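PDB 6WQ0: structural protein from unclassified Rudivirus, which self-assembles into a helical, filamentous nucleocapsid that wraps around the viral DNA and holds it in the A-form. Local coordinates for residues C[8-11]-C[12-16]; C[16-19]-C[20-24]; C[66-70]-C[71-75]; C[105-108]-C[109-113]. One frame throughout, in Å; residues are numbered along the deposited sequence.

Contact 1: residues C[8-11]-C[12-16]; sequences RSFS and QRYGK. With nucleotides of chain A; nucleotides of chain B.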
# COMPACT_ATOMS: atom_id res chain seq x y z
N ARG C 8 2.36 -10.01 76.92
CA ARG C 8 1.47 -9.62 75.84
C ARG C 8 0.03 -9.79 76.29
O ARG C 8 -0.34 -10.83 76.83
CB ARG C 8 1.74 -10.46 74.59
CG ARG C 8 3.19 -10.48 74.14
CD ARG C 8 3.54 -9.24 73.35
NE ARG C 8 4.52 -9.53 72.30
CZ ARG C 8 5.75 -9.05 72.29
NH1 ARG C 8 6.17 -8.24 73.25
NH2 ARG C 8 6.57 -9.36 71.30
N SER C 9 -0.78 -8.76 76.07
CA SER C 9 -2.18 -8.76 76.45
C SER C 9 -3.03 -9.31 75.31
O SER C 9 -2.51 -9.68 74.25
CB SER C 9 -2.62 -7.35 76.84
OG SER C 9 -2.29 -6.42 75.83
N PHE C 10 -4.34 -9.38 75.51
CA PHE C 10 -5.20 -9.93 74.47
C PHE C 10 -5.16 -9.09 73.20
O PHE C 10 -5.24 -9.64 72.10
CB PHE C 10 -6.65 -10.06 74.95
CG PHE C 10 -7.62 -10.37 73.85
CD1 PHE C 10 -7.64 -11.62 73.25
CD2 PHE C 10 -8.48 -9.40 73.36
CE1 PHE C 10 -8.50 -11.90 72.22
CE2 PHE C 10 -9.34 -9.68 72.33
CZ PHE C 10 -9.35 -10.93 71.76
N SER C 11 -5.02 -7.77 73.33
CA SER C 11 -4.97 -6.92 72.15
C SER C 11 -3.72 -7.19 71.32
O SER C 11 -3.81 -7.30 70.09
CB SER C 11 -5.01 -5.46 72.57
OG SER C 11 -6.23 -5.16 73.21
N GLN C 12 -2.57 -7.31 71.97
CA GLN C 12 -1.33 -7.56 71.24
C GLN C 12 -1.31 -8.96 70.65
O GLN C 12 -0.89 -9.16 69.50
CB GLN C 12 -0.13 -7.35 72.16
CG GLN C 12 -0.13 -6.03 72.87
CD GLN C 12 0.95 -5.94 73.92
OE1 GLN C 12 0.71 -6.22 75.09
NE2 GLN C 12 2.14 -5.53 73.52
N ARG C 13 -1.74 -9.96 71.43
CA ARG C 13 -1.84 -11.32 70.93
C ARG C 13 -2.75 -11.39 69.72
O ARG C 13 -2.41 -12.00 68.70
CB ARG C 13 -2.35 -12.25 72.02
CG ARG C 13 -1.39 -12.50 73.15
CD ARG C 13 -1.82 -13.70 73.95
NE ARG C 13 -1.49 -13.55 75.36
CZ ARG C 13 -1.64 -14.51 76.26
NH1 ARG C 13 -2.11 -15.69 75.89
NH2 ARG C 13 -1.32 -14.29 77.52
N TYR C 14 -3.93 -10.78 69.81
CA TYR C 14 -4.88 -10.82 68.71
C TYR C 14 -4.36 -10.06 67.50
O TYR C 14 -4.53 -10.51 66.37
CB TYR C 14 -6.24 -10.27 69.16
CG TYR C 14 -7.25 -10.20 68.04
CD1 TYR C 14 -7.81 -11.36 67.52
CD2 TYR C 14 -7.62 -9.00 67.49
CE1 TYR C 14 -8.71 -11.31 66.49
CE2 TYR C 14 -8.52 -8.94 66.45
CZ TYR C 14 -9.06 -10.09 65.96
OH TYR C 14 -9.97 -10.03 64.93
N GLY C 15 -3.70 -8.92 67.72
CA GLY C 15 -3.14 -8.18 66.60
C GLY C 15 -2.09 -8.98 65.85
O GLY C 15 -2.13 -9.07 64.62
N LYS C 16 -1.15 -9.57 66.58
CA LYS C 16 -0.10 -10.32 65.90
C LYS C 16 -0.64 -11.59 65.26
O LYS C 16 -0.26 -11.93 64.13
CB LYS C 16 1.04 -10.64 66.86
CG LYS C 16 2.30 -11.05 66.14
CD LYS C 16 3.52 -10.97 67.01
CE LYS C 16 4.75 -11.36 66.25
NZ LYS C 16 5.86 -11.62 67.18
P DT A 152 2.39 -12.88 70.81
OP1 DT A 152 2.39 -11.41 70.80
OP2 DT A 152 3.66 -13.60 70.61
O5' DT A 152 1.74 -13.48 72.15
C5' DT A 152 2.56 -14.23 73.07
C4' DT A 152 1.72 -15.03 74.08
O4' DT A 152 1.42 -16.32 73.53
C3' DT A 152 2.43 -15.31 75.39
O3' DT A 152 2.09 -14.32 76.34
C2' DT A 152 1.91 -16.69 75.83
C1' DT A 152 1.25 -17.26 74.58
N1 DT A 152 1.81 -18.58 74.13
C2 DT A 152 1.58 -19.72 74.88
O2 DT A 152 0.96 -19.73 75.92
N3 DT A 152 2.13 -20.85 74.36
C4 DT A 152 2.86 -20.97 73.20
O4 DT A 152 3.31 -22.04 72.82
C5 DT A 152 3.05 -19.75 72.47
C7 DT A 152 3.82 -19.76 71.19
C6 DT A 152 2.52 -18.63 72.96
P DA B 142 7.59 -7.98 68.10
OP1 DA B 142 6.13 -7.95 67.98
OP2 DA B 142 8.22 -8.80 69.14
O5' DA B 142 8.21 -8.46 66.71
C5' DA B 142 7.51 -8.23 65.51
C4' DA B 142 8.41 -8.40 64.31
O4' DA B 142 9.73 -7.88 64.59
C3' DA B 142 8.69 -9.81 63.88
O3' DA B 142 7.60 -10.35 63.19
C2' DA B 142 9.87 -9.58 62.96
C1' DA B 142 10.67 -8.56 63.77
N9 DA B 142 11.68 -9.19 64.60
C8 DA B 142 11.72 -9.23 65.96
N7 DA B 142 12.74 -9.89 66.43
C5 DA B 142 13.41 -10.32 65.31
C6 DA B 142 14.58 -11.08 65.13
N6 DA B 142 15.31 -11.54 66.14
N1 DA B 142 14.97 -11.34 63.86
C2 DA B 142 14.23 -10.86 62.85
N3 DA B 142 13.12 -10.14 62.90
C4 DA B 142 12.76 -9.90 64.17
P DA A 151 3.61 -15.84 65.61
OP1 DA A 151 4.14 -14.53 65.22
OP2 DA A 151 4.51 -16.90 66.07
O5' DA A 151 2.53 -15.66 66.76
C5' DA A 151 1.53 -14.66 66.67
C4' DA A 151 0.60 -14.73 67.87
O4' DA A 151 -0.06 -16.01 67.88
C3' DA A 151 1.30 -14.65 69.22
O3' DA A 151 1.38 -13.31 69.64
C2' DA A 151 0.36 -15.43 70.14
C1' DA A 151 -0.29 -16.43 69.21
N9 DA A 151 0.20 -17.80 69.35
C8 DA A 151 1.10 -18.44 68.56
N7 DA A 151 1.32 -19.67 68.92
C5 DA A 151 0.50 -19.85 70.02
C6 DA A 151 0.26 -20.95 70.86
N6 DA A 151 0.87 -22.13 70.72
N1 DA A 151 -0.62 -20.79 71.86
C2 DA A 151 -1.21 -19.61 72.01
N3 DA A 151 -1.08 -18.52 71.27
C4 DA A 151 -0.20 -18.71 70.29
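Arg8 lies just before helix 10-24 and touches Gln12 and Arg13 of the first turn. Its side chain crosses Gln12 at about a right angle. Bends at chi2 and chi3 carry the guanidinium to the DNA. NE bonds to OP1 of DT152 in chain A at 3.2 Å, and NH2 lies 2.8 Å from OP2 of DA142 in chain B. NH1 has a salt bridge to another phosphate. Arg8 O takes a weak bond from Arg13 NE, 3.3 Å away and in the plane of that guanidinium, while O3' of DT152 lies over one guanidinium face. Ser9 OG donates to Gln12 OE1 at 3.1 Å, in the carbonyl plane on a lone pair. Ser9 N donates to the same oxygen from above that plane. Gln12 OE1 thus takes both donors of the N-cap residue. Gln12 NE2 bonds to Asn44 of a neighbouring subunit. Phe10 points the same way as Tyr14, and one face lies over Tyr14 CB, 4.1 Å from Phe10 CZ. Their rings barely overlap. Ser11 O accepts from Gly15 N at 2.9 Å. The contact ties the helix start to phosphates of both strands, and Arg8 probably offsets part of their charge.

Contact 2: residues C[16-19]-C[20-24]; sequences KWNA and KFTAF. With nucleotides of chain A; nucleotides of chain B.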
# COMPACT_ATOMS: atom_id res chain seq x y z
N LYS C 16 -1.15 -9.57 66.58
CA LYS C 16 -0.10 -10.32 65.90
C LYS C 16 -0.64 -11.59 65.26
O LYS C 16 -0.26 -11.93 64.13
CB LYS C 16 1.04 -10.64 66.86
CG LYS C 16 2.30 -11.05 66.14
CD LYS C 16 3.52 -10.97 67.01
CE LYS C 16 4.75 -11.36 66.25
NZ LYS C 16 5.86 -11.62 67.18
N TRP C 17 -1.54 -12.30 65.94
CA TRP C 17 -2.12 -13.51 65.37
C TRP C 17 -2.91 -13.19 64.11
O TRP C 17 -2.80 -13.90 63.11
CB TRP C 17 -3.02 -14.20 66.40
CG TRP C 17 -3.76 -15.38 65.82
CD1 TRP C 17 -3.32 -16.66 65.75
CD2 TRP C 17 -5.05 -15.36 65.22
NE1 TRP C 17 -4.26 -17.45 65.14
CE2 TRP C 17 -5.34 -16.67 64.81
CE3 TRP C 17 -6.01 -14.37 64.99
CZ2 TRP C 17 -6.53 -17.02 64.19
CZ3 TRP C 17 -7.19 -14.71 64.37
CH2 TRP C 17 -7.44 -16.02 63.98
N ASN C 18 -3.71 -12.13 64.14
CA ASN C 18 -4.51 -11.78 62.98
C ASN C 18 -3.64 -11.32 61.82
O ASN C 18 -3.92 -11.63 60.66
CB ASN C 18 -5.51 -10.69 63.38
CG ASN C 18 -6.59 -10.51 62.36
OD1 ASN C 18 -7.02 -11.45 61.71
ND2 ASN C 18 -7.04 -9.28 62.20
N ALA C 19 -2.55 -10.59 62.11
CA ALA C 19 -1.64 -10.18 61.06
C ALA C 19 -0.99 -11.39 60.40
O ALA C 19 -0.92 -11.48 59.16
CB ALA C 19 -0.57 -9.25 61.62
N LYS C 20 -0.53 -12.35 61.20
CA LYS C 20 0.12 -13.52 60.64
C LYS C 20 -0.87 -14.41 59.89
O LYS C 20 -0.51 -15.01 58.87
CB LYS C 20 0.83 -14.31 61.74
CG LYS C 20 1.96 -13.55 62.39
CD LYS C 20 3.06 -13.22 61.39
CE LYS C 20 4.03 -14.36 61.22
NZ LYS C 20 4.90 -14.52 62.40
N PHE C 21 -2.11 -14.49 60.37
CA PHE C 21 -3.13 -15.28 59.68
C PHE C 21 -3.50 -14.65 58.35
O PHE C 21 -3.71 -15.35 57.35
CB PHE C 21 -4.36 -15.43 60.58
CG PHE C 21 -5.30 -16.52 60.14
CD1 PHE C 21 -5.12 -17.82 60.57
CD2 PHE C 21 -6.37 -16.24 59.31
CE1 PHE C 21 -5.97 -18.82 60.16
CE2 PHE C 21 -7.22 -17.24 58.90
CZ PHE C 21 -7.03 -18.52 59.33
N THR C 22 -3.62 -13.32 58.32
CA THR C 22 -3.91 -12.63 57.07
C THR C 22 -2.76 -12.77 56.08
O THR C 22 -2.98 -12.88 54.87
CB THR C 22 -4.19 -11.15 57.35
OG1 THR C 22 -5.28 -11.05 58.27
CG2 THR C 22 -4.56 -10.43 56.08
N ALA C 23 -1.52 -12.77 56.58
CA ALA C 23 -0.37 -12.97 55.71
C ALA C 23 -0.37 -14.39 55.13
O ALA C 23 -0.13 -14.57 53.93
CB ALA C 23 0.92 -12.70 56.46
N PHE C 24 -0.63 -15.39 55.97
CA PHE C 24 -0.58 -16.77 55.51
C PHE C 24 -1.71 -17.13 54.55
O PHE C 24 -1.62 -18.14 53.86
CB PHE C 24 -0.60 -17.72 56.71
CG PHE C 24 -0.29 -19.15 56.36
CD1 PHE C 24 0.96 -19.50 55.88
CD2 PHE C 24 -1.23 -20.14 56.53
CE1 PHE C 24 1.25 -20.81 55.56
CE2 PHE C 24 -0.95 -21.45 56.21
CZ PHE C 24 0.29 -21.78 55.72
P DA A 151 3.61 -15.84 65.61
OP1 DA A 151 4.14 -14.53 65.22
OP2 DA A 151 4.51 -16.90 66.07
O5' DA A 151 2.53 -15.66 66.76
C5' DA A 151 1.53 -14.66 66.67
C4' DA A 151 0.60 -14.73 67.87
O4' DA A 151 -0.06 -16.01 67.88
C3' DA A 151 1.30 -14.65 69.22
O3' DA A 151 1.38 -13.31 69.64
C2' DA A 151 0.36 -15.43 70.14
C1' DA A 151 -0.29 -16.43 69.21
N9 DA A 151 0.20 -17.80 69.35
C8 DA A 151 1.10 -18.44 68.56
N7 DA A 151 1.32 -19.67 68.92
C5 DA A 151 0.50 -19.85 70.02
C6 DA A 151 0.26 -20.95 70.86
N6 DA A 151 0.87 -22.13 70.72
N1 DA A 151 -0.62 -20.79 71.86
C2 DA A 151 -1.21 -19.61 72.01
N3 DA A 151 -1.08 -18.52 71.27
C4 DA A 151 -0.20 -18.71 70.29
P DT B 143 7.30 -11.92 63.29
OP1 DT B 143 5.99 -12.19 62.68
OP2 DT B 143 7.56 -12.30 64.69
O5' DT B 143 8.43 -12.58 62.39
C5' DT B 143 8.48 -12.33 61.01
C4' DT B 143 9.53 -13.19 60.33
O4' DT B 143 10.85 -12.79 60.76
C3' DT B 143 9.47 -14.66 60.66
O3' DT B 143 8.45 -15.29 59.91
C2' DT B 143 10.86 -15.10 60.22
C1' DT B 143 11.72 -13.91 60.66
N1 DT B 143 12.41 -14.11 61.97
C2 DT B 143 13.59 -14.79 62.01
O2 DT B 143 14.14 -15.25 61.02
N3 DT B 143 14.13 -14.93 63.25
C4 DT B 143 13.62 -14.45 64.43
O4 DT B 143 14.18 -14.62 65.50
C5 DT B 143 12.37 -13.75 64.32
C7 DT B 143 11.71 -13.19 65.54
C6 DT B 143 11.84 -13.61 63.11
P DT A 150 4.47 -19.71 60.09
OP1 DT A 150 4.45 -18.39 59.46
OP2 DT A 150 5.75 -20.35 60.44
O5' DT A 150 3.55 -19.69 61.40
C5' DT A 150 3.69 -18.68 62.38
C4' DT A 150 2.33 -18.26 62.92
O4' DT A 150 1.45 -19.41 63.02
C3' DT A 150 2.32 -17.72 64.33
O3' DT A 150 2.77 -16.39 64.35
C2' DT A 150 0.84 -17.81 64.64
C1' DT A 150 0.47 -19.15 64.02
N1 DT A 150 0.47 -20.26 65.00
C2 DT A 150 -0.51 -20.31 65.96
O2 DT A 150 -1.40 -19.49 66.05
N3 DT A 150 -0.41 -21.35 66.82
C4 DT A 150 0.54 -22.34 66.82
O4 DT A 150 0.54 -23.24 67.64
C5 DT A 150 1.54 -22.23 65.79
C7 DT A 150 2.64 -23.24 65.70
C6 DT A 150 1.46 -21.21 64.94
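Lys20, Phe21, Thr22 and Ala23 send their N-H groups to the carbonyls of Lys16, Trp17, Asn18 and Ala19, the regular i to i+4 bonding of an alpha-helix, here helix 10-24. Lys16 and Lys20 leave it on the DNA side and share one phosphate. Lys16 NZ bonds to OP2 of DT143 in chain B at 3.1 Å, and Lys20 NZ to OP1 of the same group at 2.6 Å. Lys20, bent at chi2, chi3 and chi4, also brings NZ to OP1 of DA151 in chain A, 2.9 Å away, so one ammonium bridges the two DNA strands. Trp17 and Phe21 lie side by side and point the same way. Their planes are 24° apart but slid. Phe21 CG lies over one Trp17 face toward its rim, and the closest side-chain atoms are Trp17 CZ2 and Phe21 CD1, 4.0 Å apart. Phe45 of a neighbouring subunit stacks on Trp17. Thr22 doubles the bonding at Asn18 O: N and OG1 reach this oxygen from opposite faces of its carbonyl plane, OG1 at 2.8 Å. Trp17 turns an edge to the minor-groove side of the DNA. NE1 bonds to O2 of another thymine, and CD1 lies 3.4 Å from O2 of DT150 in chain A.

Contact 3: residues C[66-70]-C[71-75]; sequences YGVTG and PSRAI. With nucleotides of chain B.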
# COMPACT_ATOMS: atom_id res chain seq x y z
N TYR C 66 -10.96 -57.57 77.49
CA TYR C 66 -11.56 -57.12 78.73
C TYR C 66 -13.01 -56.69 78.58
O TYR C 66 -13.64 -56.34 79.58
CB TYR C 66 -10.75 -55.96 79.32
CG TYR C 66 -9.55 -56.41 80.12
CD1 TYR C 66 -8.40 -56.85 79.49
CD2 TYR C 66 -9.56 -56.39 81.51
CE1 TYR C 66 -7.30 -57.27 80.22
CE2 TYR C 66 -8.47 -56.81 82.24
CZ TYR C 66 -7.34 -57.24 81.59
OH TYR C 66 -6.26 -57.66 82.32
N GLY C 67 -13.56 -56.71 77.37
CA GLY C 67 -14.96 -56.41 77.16
C GLY C 67 -15.30 -54.96 77.00
O GLY C 67 -16.46 -54.58 77.17
N VAL C 68 -14.33 -54.12 76.66
CA VAL C 68 -14.55 -52.68 76.56
C VAL C 68 -15.02 -52.34 75.16
O VAL C 68 -14.39 -52.74 74.17
CB VAL C 68 -13.27 -51.91 76.93
CG1 VAL C 68 -13.55 -50.43 76.96
CG2 VAL C 68 -12.73 -52.37 78.26
N THR C 69 -16.12 -51.60 75.07
CA THR C 69 -16.72 -51.22 73.80
C THR C 69 -17.08 -49.74 73.83
O THR C 69 -17.22 -49.14 74.90
CB THR C 69 -17.97 -52.05 73.49
OG1 THR C 69 -18.95 -51.85 74.51
CG2 THR C 69 -17.63 -53.52 73.43
N GLY C 70 -17.20 -49.15 72.65
CA GLY C 70 -17.72 -47.81 72.50
C GLY C 70 -16.74 -46.73 72.89
O GLY C 70 -15.53 -46.92 72.89
N PRO C 71 -17.27 -45.54 73.23
CA PRO C 71 -16.38 -44.45 73.67
C PRO C 71 -15.56 -44.78 74.89
O PRO C 71 -14.50 -44.17 75.08
CB PRO C 71 -17.36 -43.30 73.95
CG PRO C 71 -18.54 -43.62 73.12
CD PRO C 71 -18.66 -45.10 73.12
N SER C 72 -15.99 -45.72 75.73
CA SER C 72 -15.18 -46.15 76.86
C SER C 72 -13.85 -46.75 76.43
O SER C 72 -12.93 -46.81 77.24
CB SER C 72 -15.94 -47.16 77.71
OG SER C 72 -16.80 -46.51 78.62
N ARG C 73 -13.74 -47.21 75.18
CA ARG C 73 -12.44 -47.63 74.68
C ARG C 73 -11.50 -46.45 74.55
O ARG C 73 -10.33 -46.54 74.95
CB ARG C 73 -12.58 -48.34 73.34
CG ARG C 73 -13.16 -49.72 73.44
CD ARG C 73 -13.38 -50.33 72.09
NE ARG C 73 -12.16 -50.85 71.49
CZ ARG C 73 -11.80 -52.12 71.50
NH1 ARG C 73 -12.57 -53.02 72.09
NH2 ARG C 73 -10.68 -52.50 70.92
N ALA C 74 -12.00 -45.32 74.04
CA ALA C 74 -11.15 -44.15 73.79
C ALA C 74 -10.34 -43.77 75.02
O ALA C 74 -9.15 -43.48 74.89
CB ALA C 74 -12.01 -42.97 73.33
N ILE C 75 -10.96 -43.83 76.21
CA ILE C 75 -10.25 -43.54 77.45
C ILE C 75 -8.90 -44.24 77.45
O ILE C 75 -7.84 -43.60 77.39
CB ILE C 75 -11.09 -43.97 78.66
CG1 ILE C 75 -12.42 -43.23 78.70
CG2 ILE C 75 -10.33 -43.78 79.96
CD1 ILE C 75 -13.36 -43.77 79.75
P DA B 160 -10.66 -48.79 68.99
OP1 DA B 160 -10.63 -49.33 70.35
OP2 DA B 160 -10.54 -49.71 67.86
O5' DA B 160 -11.96 -47.87 68.82
C5' DA B 160 -13.25 -48.44 68.72
C4' DA B 160 -14.27 -47.57 69.42
O4' DA B 160 -13.68 -46.31 69.76
C3' DA B 160 -15.46 -47.19 68.58
O3' DA B 160 -16.44 -48.21 68.64
C2' DA B 160 -15.96 -45.91 69.25
C1' DA B 160 -14.71 -45.36 69.93
N9 DA B 160 -14.27 -44.07 69.40
C8 DA B 160 -13.48 -43.86 68.31
N7 DA B 160 -13.25 -42.59 68.07
C5 DA B 160 -13.95 -41.94 69.06
C6 DA B 160 -14.11 -40.57 69.35
N6 DA B 160 -13.55 -39.59 68.65
N1 DA B 160 -14.87 -40.26 70.41
C2 DA B 160 -15.43 -41.24 71.12
N3 DA B 160 -15.34 -42.55 70.94
C4 DA B 160 -14.58 -42.83 69.88
P DT B 161 -17.50 -48.36 67.46
OP1 DT B 161 -18.01 -49.73 67.52
OP2 DT B 161 -16.86 -47.84 66.23
O5' DT B 161 -18.67 -47.33 67.84
C5' DT B 161 -19.58 -47.64 68.87
C4' DT B 161 -20.33 -46.41 69.34
O4' DT B 161 -19.40 -45.39 69.76
C3' DT B 161 -21.15 -45.69 68.30
O3' DT B 161 -22.37 -46.37 68.08
C2' DT B 161 -21.38 -44.36 68.99
C1' DT B 161 -20.06 -44.14 69.73
N1 DT B 161 -19.18 -43.12 69.07
C2 DT B 161 -19.32 -41.79 69.40
O2 DT B 161 -20.12 -41.38 70.22
N3 DT B 161 -18.47 -40.95 68.75
C4 DT B 161 -17.54 -41.28 67.80
O4 DT B 161 -16.83 -40.44 67.26
C5 DT B 161 -17.45 -42.68 67.49
C7 DT B 161 -16.46 -43.17 66.48
C6 DT B 161 -18.27 -43.52 68.13
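Val68 and Arg73 cross obliquely in the connection between helix 50-64 and helix 71-89, at the start of the latter. This join is placed against the DNA. Val68 CG1 lies against the aliphatic part of Arg73, 3.6 Å from CG. Beyond it Arg73 bends at chi3 (78°), which turns the guanidinium back to the loop. NH1 then meets Val68 O at 2.8 Å, nearly in line with the carbonyl bond and tilted 20° from the guanidinium plane. NE points almost straight at OP1 of DA160 in chain B. This bond is clear in direction, but its very short modelled length is doubtful. NH2 makes a weak bond to the same oxygen at 3.2 Å and weak bonds to Ser60 and Thr64. The Val68 carbonyl probably helps to position the arginine on its phosphate. Gly70 takes a positive phi at the turn, and its O accepts from Arg73 N at 2.9 Å. Thr69 points away from residues 71-75, and its OG1 bonds to Ala110 O of a neighbouring subunit. Pro71 lies on the minor-groove side of the DNA, with CD 3.5 Å from O4' of DT161 in chain B and CA 3.5 Å from N3 of DA160.

Contact 4: residues C[105-108]-C[109-113]; sequences AYYV and SAYGA. With nucleotides of chain A.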
# COMPACT_ATOMS: atom_id res chain seq x y z
N ALA C 105 -2.70 -41.66 88.01
CA ALA C 105 -3.45 -40.81 88.94
C ALA C 105 -4.42 -39.91 88.19
O ALA C 105 -5.60 -39.81 88.54
CB ALA C 105 -2.49 -39.99 89.79
N TYR C 106 -3.92 -39.24 87.14
CA TYR C 106 -4.75 -38.36 86.32
C TYR C 106 -6.00 -39.07 85.82
O TYR C 106 -7.12 -38.60 86.04
CB TYR C 106 -3.91 -37.86 85.14
CG TYR C 106 -4.62 -36.97 84.14
CD1 TYR C 106 -5.63 -36.11 84.53
CD2 TYR C 106 -4.24 -36.98 82.81
CE1 TYR C 106 -6.26 -35.30 83.61
CE2 TYR C 106 -4.86 -36.17 81.89
CZ TYR C 106 -5.87 -35.34 82.29
OH TYR C 106 -6.49 -34.53 81.37
N TYR C 107 -5.82 -40.21 85.15
CA TYR C 107 -6.96 -40.87 84.51
C TYR C 107 -7.92 -41.46 85.52
O TYR C 107 -9.14 -41.28 85.39
CB TYR C 107 -6.47 -41.94 83.53
CG TYR C 107 -6.40 -41.43 82.11
CD1 TYR C 107 -7.33 -41.81 81.18
CD2 TYR C 107 -5.40 -40.55 81.73
CE1 TYR C 107 -7.28 -41.34 79.89
CE2 TYR C 107 -5.34 -40.07 80.45
CZ TYR C 107 -6.28 -40.47 79.53
OH TYR C 107 -6.22 -39.99 78.25
N VAL C 108 -7.42 -42.14 86.55
CA VAL C 108 -8.30 -42.72 87.56
C VAL C 108 -9.09 -41.64 88.29
O VAL C 108 -10.26 -41.84 88.62
CB VAL C 108 -7.50 -43.58 88.55
CG1 VAL C 108 -8.42 -44.23 89.55
CG2 VAL C 108 -6.75 -44.66 87.81
N SER C 109 -8.49 -40.48 88.54
CA SER C 109 -9.19 -39.49 89.35
C SER C 109 -10.12 -38.63 88.52
O SER C 109 -11.20 -38.25 88.98
CB SER C 109 -8.20 -38.62 90.11
OG SER C 109 -7.60 -39.34 91.17
N ALA C 110 -9.74 -38.30 87.29
CA ALA C 110 -10.56 -37.38 86.51
C ALA C 110 -11.58 -38.09 85.63
O ALA C 110 -12.70 -37.60 85.48
CB ALA C 110 -9.67 -36.49 85.64
N TYR C 111 -11.23 -39.24 85.05
CA TYR C 111 -12.04 -39.83 84.00
C TYR C 111 -12.64 -41.18 84.39
O TYR C 111 -13.22 -41.85 83.54
CB TYR C 111 -11.21 -39.97 82.72
CG TYR C 111 -10.69 -38.64 82.23
CD1 TYR C 111 -11.54 -37.56 82.08
CD2 TYR C 111 -9.34 -38.46 81.95
CE1 TYR C 111 -11.07 -36.35 81.64
CE2 TYR C 111 -8.87 -37.24 81.52
CZ TYR C 111 -9.74 -36.19 81.36
OH TYR C 111 -9.28 -34.97 80.93
N GLY C 112 -12.52 -41.57 85.65
CA GLY C 112 -13.15 -42.80 86.11
C GLY C 112 -12.64 -44.05 85.44
O GLY C 112 -13.41 -45.00 85.25
N ALA C 113 -11.37 -44.08 85.08
CA ALA C 113 -10.79 -45.25 84.44
C ALA C 113 -10.58 -46.36 85.46
O ALA C 113 -10.51 -46.14 86.67
CB ALA C 113 -9.47 -44.89 83.77
P DA A 143 -12.88 -32.95 77.28
OP1 DA A 143 -12.78 -32.36 78.62
OP2 DA A 143 -12.93 -32.09 76.09
O5' DA A 143 -11.66 -33.96 77.08
C5' DA A 143 -10.89 -34.36 78.19
C4' DA A 143 -10.22 -35.69 77.91
O4' DA A 143 -11.09 -36.50 77.10
C3' DA A 143 -8.95 -35.62 77.09
O3' DA A 143 -7.85 -35.31 77.91
C2' DA A 143 -8.86 -37.05 76.59
C1' DA A 143 -10.32 -37.34 76.27
N9 DA A 143 -10.66 -37.08 74.88
C8 DA A 143 -11.17 -35.94 74.35
N7 DA A 143 -11.37 -36.01 73.06
C5 DA A 143 -10.96 -37.28 72.73
C6 DA A 143 -10.92 -37.98 71.52
N6 DA A 143 -11.31 -37.47 70.35
N1 DA A 143 -10.45 -39.25 71.54
C2 DA A 143 -10.06 -39.76 72.70
N3 DA A 143 -10.05 -39.21 73.90
C4 DA A 143 -10.52 -37.96 73.85
P DT A 144 -6.57 -34.57 77.29
OP1 DT A 144 -5.66 -34.29 78.40
OP2 DT A 144 -7.06 -33.47 76.42
O5' DT A 144 -5.91 -35.65 76.32
C5' DT A 144 -5.26 -36.79 76.85
C4' DT A 144 -4.95 -37.80 75.77
O4' DT A 144 -6.15 -38.15 75.04
C3' DT A 144 -4.05 -37.33 74.67
O3' DT A 144 -2.72 -37.24 75.10
C2' DT A 144 -4.25 -38.45 73.67
C1' DT A 144 -5.76 -38.65 73.76
N1 DT A 144 -6.48 -37.92 72.69
C2 DT A 144 -6.55 -38.48 71.44
O2 DT A 144 -6.07 -39.56 71.17
N3 DT A 144 -7.21 -37.74 70.52
C4 DT A 144 -7.79 -36.51 70.70
O4 DT A 144 -8.36 -35.92 69.81
C5 DT A 144 -7.68 -35.97 72.03
C7 DT A 144 -8.27 -34.63 72.34
C6 DT A 144 -7.03 -36.69 72.95
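Tyr111 packs against Tyr106 and Tyr107 in an aromatic cluster on the last part of helix 94-111. Its CB lies 3.6 Å from Tyr107 O, the oxygen that also accepts Tyr111 N in a regular helix bond. CG stands anti to the carbonyl carbon, beside the backbone N (chi1 -59°), and this swings the ring back along the helix. CD2 then sits over one face of Tyr107, toward its rim and 4.0 Å from CD1. The two rings form an edge-to-face pair with planes at 69°. CE2 is next and lies 3.6 Å from Tyr106 CZ. This second pair is an offset edge-to-face stack, again with the edge of Tyr111 turned to the face of its partner. CE1 meets the sugar of DA143 in chain A, 3.9 Å from C4', and CZ lies 3.5 Å from the same C4'. Ala110 CB lies over the centre of one Tyr111 face. At the tip, Tyr111 OH lies 3.2 Å from C5' of DA143. It shares a hydrogen bond of 2.9 Å with Tyr106 OH, and either may donate. Tyr106 OH is also 3.1 Å from OP1 of DT144 in chain A. It has a further weak bond to Lys82 of a neighbouring subunit, whose Tyr106 stacks on this Tyr106. The cluster thus offers hydroxyls and ring carbons to the DNA backbone. Within the chain, the turn lies between two helices: Tyr107 and Ala113 touch Ile75 of helix 71-89 and Leu118 of helix 115-126.

Contacts 1 and 2 follow each other on helix 10-24 and share Lys16. Contacts 3 and 4 lie in the helical bundle formed later in the chain, with centres 15 Å apart. They touch through Ile75, whose O is 3.4 Å from Tyr107 CE1. The two pairs do not meet; contacts 1 and 3 have centres about 42 Å apart. Contacts 2 and 3 are buried, while contacts 1 and 4 are partly buried, and DNA and other subunits cover parts of all four. All four face DNA, by different means. Contacts 1 and 2 use arginines and lysines at the backbones of both strands, with Trp17 at a base, contact 3 a single arginine and a proline, and contact 4 tyrosines.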